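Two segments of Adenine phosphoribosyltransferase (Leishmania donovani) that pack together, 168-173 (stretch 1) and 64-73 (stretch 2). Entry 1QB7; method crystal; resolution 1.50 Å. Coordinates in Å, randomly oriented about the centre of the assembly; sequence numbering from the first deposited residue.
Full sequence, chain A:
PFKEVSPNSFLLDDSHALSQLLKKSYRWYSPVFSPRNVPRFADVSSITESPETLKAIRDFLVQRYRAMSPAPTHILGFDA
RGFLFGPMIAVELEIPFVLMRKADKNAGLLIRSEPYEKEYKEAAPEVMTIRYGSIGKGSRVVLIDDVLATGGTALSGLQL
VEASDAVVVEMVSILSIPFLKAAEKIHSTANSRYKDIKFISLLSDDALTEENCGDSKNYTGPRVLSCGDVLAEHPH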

# COMPACT_ATOMS: atom_id res chain seq x y z
N VAL A 168 0.12 14.55 16.51
CA VAL A 168 -0.01 13.10 16.32
C VAL A 168 -1.04 12.58 17.33
O VAL A 168 -0.94 12.85 18.53
CB VAL A 168 1.35 12.39 16.56
CG1 VAL A 168 1.17 10.87 16.63
CG2 VAL A 168 2.33 12.76 15.47
N VAL A 169 -2.05 11.88 16.82
CA VAL A 169 -3.09 11.30 17.67
C VAL A 169 -2.45 10.10 18.37
O VAL A 169 -2.46 10.01 19.60
CB VAL A 169 -4.30 10.82 16.84
CG1 VAL A 169 -5.28 10.04 17.71
CG2 VAL A 169 -5.01 12.02 16.23
N GLU A 170 -1.86 9.23 17.56
CA GLU A 170 -1.19 8.03 18.06
C GLU A 170 -0.52 7.29 16.91
O GLU A 170 -0.86 7.50 15.74
CB GLU A 170 -2.19 7.10 18.75
CG GLU A 170 -3.26 6.54 17.82
CD GLU A 170 -4.45 5.97 18.55
OE1 GLU A 170 -4.67 6.30 19.73
OE2 GLU A 170 -5.19 5.18 17.93
N MET A 171 0.46 6.47 17.26
CA MET A 171 1.17 5.64 16.30
C MET A 171 0.55 4.26 16.48
O MET A 171 0.62 3.69 17.56
CB MET A 171 2.66 5.59 16.64
CG MET A 171 3.47 4.57 15.84
SD MET A 171 3.58 4.87 14.06
CE MET A 171 3.59 3.19 13.42
N VAL A 172 -0.13 3.77 15.45
CA VAL A 172 -0.76 2.45 15.52
C VAL A 172 -0.09 1.42 14.64
O VAL A 172 0.33 1.72 13.52
CB VAL A 172 -2.30 2.51 15.21
CG1 VAL A 172 -2.54 3.18 13.88
CG2 VAL A 172 -2.91 1.11 15.21
N SER A 173 0.07 0.21 15.17
CA SER A 173 0.67 -0.89 14.44
C SER A 173 -0.13 -2.16 14.72
O SER A 173 -0.76 -2.29 15.77
CB SER A 173 2.14 -1.08 14.84
OG SER A 173 2.30 -1.36 16.21
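Stretch 2 (64-73) RYRAMSPAPT

Stretch 2 opens with the last part of a helix, which begins earlier in the chain and includes Arg64 to Arg66. From Met68 to Thr73 it is loop, extended at most positions, with a cis peptide bond before Pro70. Two weak backbone hydrogen bonds lie within this segment: Ala67 N to Arg64 O at 3.4 Å and Met68 N to Tyr65 O at 3.3 Å. Stretch 1 is strand throughout.

The register is antiparallel in sense. Pro72 lies nearest Val169, with 6.9 Å between their CA atoms, while Arg64 is opposite Val172, with 11.5 Å between theirs. The loop therefore comes close to the strand, and the helix stands off and reaches it through long side chains. No backbone hydrogen bond joins the two stretches.

The polar contacts all converge on Glu170. Its CA-to-CB bond points toward stretch 2, and its carboxylate meets the Arg64 guanidinium edge-on in a two-pronged salt bridge. Arg64 NE donates to Glu170 OE2 at 2.9 Å, and Arg64 NH2 donates to Glu170 OE1 at 2.9 Å. Both bonds are nearly straight, at 168° and 173°. Arg64 is extended, with chi1 to chi3 all t, which lets it span the gap. The CA-to-CB bond of Tyr65 points sideways to stretch 1, but the end of the side chain comes nearer: Tyr65 OH donates to Glu170 OE2 at 2.7 Å. OE2 thus accepts two bonds. Glu170 is buried. Arg64 balances its charge, and Tyr65 adds a hydrogen bond. Val172 CG1 also lies 3.8 Å from Tyr65 OH, a methyl against a hydroxyl oxygen and simple van der Waals packing.

The apolar contacts centre on Val169. Val169 CG1 lies 3.6 Å from Met68 SD, and Val169 CG2 lies 4.3 Å from Pro72 CB. Met171 points away and takes no part. The interface is small, burying 244 Å² in total.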

# COMPACT_ATOMS: atom_id res chain seq x y z
N ARG A 64 -12.91 2.69 16.84
CA ARG A 64 -12.05 3.44 17.74
C ARG A 64 -12.04 4.92 17.40
O ARG A 64 -12.28 5.76 18.27
CB ARG A 64 -10.63 2.89 17.69
CG ARG A 64 -9.66 3.67 18.53
CD ARG A 64 -8.28 3.06 18.46
NE ARG A 64 -7.32 3.80 19.27
CZ ARG A 64 -7.26 3.74 20.60
NH1 ARG A 64 -8.09 2.97 21.28
NH2 ARG A 64 -6.34 4.46 21.24
N TYR A 65 -11.80 5.25 16.14
CA TYR A 65 -11.73 6.65 15.74
C TYR A 65 -13.06 7.39 15.68
O TYR A 65 -13.09 8.60 15.89
CB TYR A 65 -10.91 6.78 14.46
CG TYR A 65 -9.51 6.21 14.64
CD1 TYR A 65 -8.71 6.64 15.70
CD2 TYR A 65 -9.03 5.20 13.82
CE1 TYR A 65 -7.47 6.06 15.94
CE2 TYR A 65 -7.78 4.61 14.05
CZ TYR A 65 -7.01 5.05 15.12
OH TYR A 65 -5.80 4.45 15.39
N ARG A 66 -14.15 6.67 15.43
CA ARG A 66 -15.49 7.28 15.40
C ARG A 66 -15.90 7.66 16.82
O ARG A 66 -16.61 8.64 17.04
CB ARG A 66 -16.53 6.31 14.82
CG ARG A 66 -16.54 6.27 13.31
CD ARG A 66 -17.69 5.44 12.75
NE ARG A 66 -17.72 5.49 11.29
CZ ARG A 66 -18.11 4.49 10.50
NH1 ARG A 66 -18.52 3.35 11.02
NH2 ARG A 66 -18.04 4.62 9.18
N ALA A 67 -15.43 6.88 17.79
CA ALA A 67 -15.71 7.10 19.20
C ALA A 67 -14.75 8.13 19.81
O ALA A 67 -15.02 8.70 20.86
CB ALA A 67 -15.62 5.79 19.96
N MET A 68 -13.64 8.38 19.12
CA MET A 68 -12.63 9.31 19.61
C MET A 68 -13.03 10.78 19.57
O MET A 68 -13.70 11.23 18.63
CB MET A 68 -11.32 9.10 18.84
CG MET A 68 -10.10 9.69 19.49
SD MET A 68 -8.60 9.13 18.69
CE MET A 68 -8.41 7.50 19.36
N SER A 69 -12.59 11.53 20.58
CA SER A 69 -12.89 12.96 20.67
C SER A 69 -11.72 13.73 21.31
O SER A 69 -11.27 13.40 22.40
CB SER A 69 -14.17 13.18 21.48
OG SER A 69 -14.56 14.54 21.42
N PRO A 70 -11.17 14.72 20.58
CA PRO A 70 -11.58 15.12 19.22
C PRO A 70 -11.16 14.07 18.19
O PRO A 70 -10.13 13.41 18.34
CB PRO A 70 -10.87 16.46 19.02
CG PRO A 70 -9.60 16.28 19.82
CD PRO A 70 -10.10 15.61 21.08
N ALA A 71 -11.98 13.92 17.15
CA ALA A 71 -11.73 12.94 16.09
C ALA A 71 -10.53 13.26 15.20
O ALA A 71 -10.17 14.42 15.00
CB ALA A 71 -12.99 12.79 15.24
N PRO A 72 -9.86 12.21 14.69
CA PRO A 72 -8.70 12.38 13.81
C PRO A 72 -9.13 13.06 12.51
O PRO A 72 -10.27 12.90 12.07
CB PRO A 72 -8.25 10.94 13.55
CG PRO A 72 -8.73 10.20 14.76
CD PRO A 72 -10.09 10.78 14.98
N THR A 73 -8.23 13.83 11.91
CA THR A 73 -8.52 14.53 10.67
C THR A 73 -7.83 13.87 9.49
O THR A 73 -8.24 14.04 8.34
CB THR A 73 -8.07 16.01 10.73
OG1 THR A 73 -6.65 16.08 10.92
CG2 THR A 73 -8.75 16.73 11.89